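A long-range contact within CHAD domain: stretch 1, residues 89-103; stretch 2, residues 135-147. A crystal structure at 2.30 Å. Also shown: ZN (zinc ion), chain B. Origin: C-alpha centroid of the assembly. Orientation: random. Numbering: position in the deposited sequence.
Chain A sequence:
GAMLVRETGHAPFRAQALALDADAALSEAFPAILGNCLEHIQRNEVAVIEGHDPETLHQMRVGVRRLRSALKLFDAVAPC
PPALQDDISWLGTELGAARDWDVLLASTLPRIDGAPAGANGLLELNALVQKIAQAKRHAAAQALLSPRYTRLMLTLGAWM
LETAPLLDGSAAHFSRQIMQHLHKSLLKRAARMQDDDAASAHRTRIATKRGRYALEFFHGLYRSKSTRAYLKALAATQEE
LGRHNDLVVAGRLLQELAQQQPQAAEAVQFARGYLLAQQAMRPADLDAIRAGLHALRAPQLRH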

# COMPACT_ATOMS: atom_id res chain seq x y z
N SER A 89 5.29 -10.85 -4.75
CA SER A 89 5.57 -10.87 -3.31
C SER A 89 7.03 -10.51 -3.04
O SER A 89 7.31 -9.81 -2.07
N TRP A 90 7.95 -10.97 -3.92
CA TRP A 90 9.39 -10.68 -3.84
C TRP A 90 9.64 -9.19 -4.11
O TRP A 90 10.38 -8.56 -3.35
N LEU A 91 9.00 -8.63 -5.16
CA LEU A 91 9.09 -7.22 -5.54
C LEU A 91 8.52 -6.30 -4.44
O LEU A 91 9.10 -5.25 -4.16
N GLY A 92 7.42 -6.73 -3.83
CA GLY A 92 6.76 -6.02 -2.74
C GLY A 92 7.61 -5.96 -1.48
O GLY A 92 7.63 -4.94 -0.80
N THR A 93 8.34 -7.06 -1.19
CA THR A 93 9.25 -7.19 -0.05
C THR A 93 10.51 -6.34 -0.26
O THR A 93 10.95 -5.68 0.69
N GLU A 94 11.07 -6.34 -1.49
CA GLU A 94 12.27 -5.57 -1.83
C GLU A 94 12.05 -4.06 -1.74
O GLU A 94 12.86 -3.36 -1.12
N LEU A 95 10.95 -3.55 -2.33
CA LEU A 95 10.60 -2.13 -2.30
C LEU A 95 10.05 -1.72 -0.93
O LEU A 95 10.25 -0.59 -0.51
N GLY A 96 9.36 -2.66 -0.27
CA GLY A 96 8.77 -2.49 1.06
C GLY A 96 9.80 -2.25 2.15
O GLY A 96 9.60 -1.37 2.99
N ALA A 97 10.90 -3.02 2.12
CA ALA A 97 12.01 -2.91 3.07
C ALA A 97 12.69 -1.54 2.94
O ALA A 97 13.02 -0.93 3.96
N ALA A 98 12.86 -1.05 1.70
CA ALA A 98 13.46 0.26 1.41
C ALA A 98 12.52 1.39 1.86
O ALA A 98 12.99 2.39 2.39
N ARG A 99 11.19 1.19 1.68
CA ARG A 99 10.15 2.15 2.07
C ARG A 99 10.05 2.25 3.60
O ARG A 99 10.02 3.36 4.13
N ASP A 100 10.03 1.09 4.31
CA ASP A 100 9.97 0.99 5.77
C ASP A 100 11.08 1.80 6.46
O ASP A 100 10.79 2.52 7.42
N TRP A 101 12.32 1.71 5.95
CA TRP A 101 13.47 2.45 6.48
C TRP A 101 13.42 3.94 6.15
O TRP A 101 13.95 4.74 6.91
N ASP A 102 12.77 4.31 5.03
CA ASP A 102 12.62 5.71 4.62
C ASP A 102 11.56 6.42 5.46
O ASP A 102 11.72 7.61 5.75
N VAL A 103 10.48 5.70 5.86
CA VAL A 103 9.39 6.21 6.70
C VAL A 103 9.94 6.48 8.11
O VAL A 103 9.69 7.54 8.67
N ALA A 135 21.27 1.99 1.87
CA ALA A 135 21.70 0.64 1.51
C ALA A 135 20.52 -0.21 1.04
O ALA A 135 20.67 -0.99 0.10
N LYS A 136 19.34 -0.04 1.68
CA LYS A 136 18.10 -0.74 1.32
C LYS A 136 17.60 -0.24 -0.05
O LYS A 136 17.01 -1.02 -0.79
N ARG A 137 17.87 1.04 -0.37
CA ARG A 137 17.52 1.66 -1.65
C ARG A 137 18.40 1.07 -2.76
O ARG A 137 17.91 0.79 -3.84
N HIS A 138 19.70 0.84 -2.45
CA HIS A 138 20.66 0.22 -3.37
C HIS A 138 20.30 -1.24 -3.62
O HIS A 138 20.41 -1.70 -4.75
N ALA A 139 19.82 -1.94 -2.57
CA ALA A 139 19.38 -3.33 -2.63
C ALA A 139 18.12 -3.45 -3.49
O ALA A 139 18.00 -4.41 -4.26
N ALA A 140 17.20 -2.47 -3.39
CA ALA A 140 15.97 -2.40 -4.17
C ALA A 140 16.29 -2.10 -5.63
O ALA A 140 15.65 -2.66 -6.52
N ALA A 141 17.31 -1.24 -5.88
CA ALA A 141 17.79 -0.86 -7.21
C ALA A 141 18.35 -2.08 -7.96
O ALA A 141 18.11 -2.22 -9.16
N GLN A 142 19.08 -2.96 -7.24
CA GLN A 142 19.67 -4.19 -7.78
C GLN A 142 18.59 -5.20 -8.16
O GLN A 142 18.73 -5.89 -9.17
N ALA A 143 17.50 -5.26 -7.37
CA ALA A 143 16.35 -6.14 -7.60
C ALA A 143 15.61 -5.74 -8.88
O ALA A 143 15.07 -6.60 -9.57
N LEU A 144 15.61 -4.43 -9.21
CA LEU A 144 14.95 -3.91 -10.41
C LEU A 144 15.80 -4.13 -11.66
O LEU A 144 15.24 -4.30 -12.75
N LEU A 145 17.14 -4.11 -11.51
CA LEU A 145 18.10 -4.32 -12.60
C LEU A 145 18.29 -5.81 -12.92
O LEU A 145 18.82 -6.14 -13.98
N SER A 146 17.85 -6.69 -12.00
CA SER A 146 17.95 -8.14 -12.14
C SER A 146 16.97 -8.66 -13.21
O SER A 146 15.89 -8.06 -13.36
N PRO A 147 17.28 -9.76 -13.94
CA PRO A 147 16.34 -10.26 -14.96
C PRO A 147 15.00 -10.74 -14.40
O PRO A 147 14.03 -10.79 -15.16

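The two stretches form a close, nearly antiparallel helix pair packed through small and apolar side chains, with no direct hydrogen bond across the interface and two waters supplying the polar links. The axes of helices 89-103 and 135-145 approach to 8.4 Å with 160° between their N-to-C directions, and the contact buries 540 Å² summed over both sides.

Alanines sit where the backbones come closest. The CA atoms of Ala98 and Lys136 lie 4.7 Å apart, and those of Glu94 and Ala140 5.4 Å. At the first site the methyl CB of Ala98 rests 3.6 Å from Lys136 O and 4.1 Å from Ala140 CB, so a side chain of one carbon meets the opposing backbone directly. Ala140 CB in turn lies 3.9 Å from Glu94 O.

Toward the C-terminal end of stretch 2, larger groups fill the space. Trp90 (chi1 t, chi2 77°) starts sideways, but its ring reaches across: CZ2 is 3.7 Å from Ala143 CB, while CH2 is 3.3 Å from Ala143 O and 3.7 Å from Ser146 OG, both oxygens lying at the ring edge. Ser146, at an N-cap position with chi1 p, donates from OG to Ala143 O at 2.7 Å. Leu91 (t, p) and Leu144 (m, t) likewise point sideways yet converge at their ends, with Leu91 CD1 3.8 Å from Leu144 CD2. Leu95 (m, t) adds a looser contact, its CD2 4.3 Å from Ala140 CB.

Glu94 points toward stretch 2; its chi1 m places CG 3.9 Å from Ala143 CB, and chi2 m then turns the chain beyond CG; the aliphatic part of the side chain therefore contributes to the packing. Lys136, also m, m before extending through t, t, has the largest covered area of any residue here. Its CG lies 3.9 Å from Trp101 CD1 (Trp101 chi1 m), and its CD 4.2 Å from Ala97 CB.

Water completes the polar connections. The oxygen of water 1 lies 2.9 Å from Glu94 O and 2.7 Å from Lys136 O, donating to both and joining two backbone carbonyls that cannot bond to each other. Asp102 OD2 and Arg137 NH1 are 4.3 Å apart, beyond a salt bridge, although OD2 lies near the guanidinium plane at its edge; water 2 spans the gap, donating to Asp102 OD2 at 2.7 Å and accepting from Arg137 NH1 at 2.8 Å.

The zinc ion lies outside this packing: His138 NE2 binds ZN at 1.9 Å, but the His138 side chain comes no nearer than 8.8 Å to stretch 1.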

# COMPACT_ATOMS: atom_id res chain seq x y z
CB SER A 89 5.23 -12.23 -2.72
OG SER A 89 3.84 -12.50 -2.84
CB TRP A 90 10.17 -11.58 -4.83
CG TRP A 90 11.54 -11.06 -5.19
CD1 TRP A 90 12.67 -11.12 -4.43
CD2 TRP A 90 11.90 -10.39 -6.40
NE1 TRP A 90 13.72 -10.53 -5.09
CE2 TRP A 90 13.28 -10.07 -6.31
CE3 TRP A 90 11.20 -10.02 -7.56
CZ2 TRP A 90 13.96 -9.41 -7.33
CZ3 TRP A 90 11.88 -9.36 -8.57
CH2 TRP A 90 13.25 -9.06 -8.46
CB LEU A 91 8.39 -6.98 -6.89
CG LEU A 91 8.35 -5.55 -7.46
CD1 LEU A 91 9.75 -5.03 -7.75
CD2 LEU A 91 7.51 -5.49 -8.72
CB THR A 93 9.55 -8.69 0.21
OG1 THR A 93 8.32 -9.38 0.43
CG2 THR A 93 10.48 -8.91 1.41
CB GLU A 94 12.83 -5.97 -3.21
CG GLU A 94 13.45 -7.36 -3.27
CD GLU A 94 14.55 -7.67 -2.28
OE1 GLU A 94 15.56 -6.93 -2.25
OE2 GLU A 94 14.40 -8.66 -1.53
CB LEU A 95 9.59 -1.77 -3.40
CG LEU A 95 10.04 -1.92 -4.87
CD1 LEU A 95 8.86 -1.81 -5.80
CD2 LEU A 95 11.09 -0.87 -5.25
CB ALA A 97 13.03 -4.02 2.83
CB ALA A 98 13.78 0.38 -0.07
CB ARG A 99 8.79 1.78 1.43
CG ARG A 99 7.59 2.66 1.83
CD ARG A 99 7.69 4.09 1.34
NE ARG A 99 6.62 4.93 1.87
CZ ARG A 99 6.68 6.25 1.99
NH1 ARG A 99 7.77 6.91 1.63
NH2 ARG A 99 5.65 6.92 2.49
CB ASP A 100 10.05 -0.49 6.23
CG ASP A 100 8.79 -1.31 6.04
OD1 ASP A 100 7.76 -0.74 5.61
OD2 ASP A 100 8.83 -2.53 6.32
CB TRP A 101 14.79 1.80 6.05
CG TRP A 101 15.11 0.58 6.85
CD1 TRP A 101 14.77 -0.71 6.55
CD2 TRP A 101 15.75 0.54 8.14
NE1 TRP A 101 15.20 -1.56 7.55
CE2 TRP A 101 15.80 -0.82 8.54
CE3 TRP A 101 16.31 1.51 8.98
CZ2 TRP A 101 16.39 -1.22 9.74
CZ3 TRP A 101 16.90 1.11 10.17
CH2 TRP A 101 16.93 -0.24 10.54
CB ASP A 102 12.29 5.81 3.12
CG ASP A 102 13.31 6.57 2.28
OD1 ASP A 102 14.28 7.11 2.86
OD2 ASP A 102 13.13 6.62 1.04
CB VAL A 103 8.15 5.26 6.71
CG1 VAL A 103 7.12 5.68 7.77
CG2 VAL A 103 7.49 5.19 5.34
CB ALA A 135 22.39 -0.03 2.69
CB LYS A 136 17.03 -0.58 2.40
CG LYS A 136 17.32 -1.32 3.71
CD LYS A 136 16.98 -2.81 3.66
CE LYS A 136 17.39 -3.49 4.94
NZ LYS A 136 17.12 -4.95 4.90
CB ARG A 137 17.66 3.20 -1.57
CG ARG A 137 17.33 3.97 -2.86
CD ARG A 137 15.90 3.77 -3.37
NE ARG A 137 15.57 4.71 -4.44
CZ ARG A 137 14.87 5.82 -4.28
NH1 ARG A 137 14.40 6.15 -3.08
NH2 ARG A 137 14.63 6.62 -5.31
CB HIS A 138 22.10 0.35 -2.83
CG HIS A 138 22.70 1.71 -3.01
ND1 HIS A 138 23.95 2.02 -2.50
CD2 HIS A 138 22.21 2.80 -3.66
CE1 HIS A 138 24.17 3.28 -2.84
NE2 HIS A 138 23.16 3.79 -3.54
CB ALA A 139 19.12 -3.86 -1.23
CB ALA A 140 15.04 -1.34 -3.60
CB ALA A 141 18.85 0.22 -7.10
CB GLN A 142 20.66 -4.82 -6.78
CG GLN A 142 22.00 -4.09 -6.67
CD GLN A 142 22.85 -4.24 -7.91
OE1 GLN A 142 22.93 -3.33 -8.75
NE2 GLN A 142 23.49 -5.38 -8.07
CB ALA A 143 15.40 -6.08 -6.41
CB LEU A 144 14.59 -2.43 -10.25
CG LEU A 144 13.61 -2.06 -9.14
CD1 LEU A 144 13.44 -0.57 -9.05
CD2 LEU A 144 12.26 -2.73 -9.34
CB LEU A 145 19.47 -3.69 -12.26
CG LEU A 145 19.54 -2.16 -12.22
CD1 LEU A 145 20.82 -1.70 -11.54
CD2 LEU A 145 19.46 -1.55 -13.63
CB SER A 146 17.69 -8.84 -10.80
OG SER A 146 16.32 -8.83 -10.44
CB PRO A 147 17.12 -11.40 -15.64
CG PRO A 147 18.55 -11.17 -15.29
CD PRO A 147 18.51 -10.58 -13.91
ZN ZN B . 23.39 5.70 -3.55
O HOH W 1 15.54 -3.21 -0.05
O HOH W 2 15.13 5.50 -0.44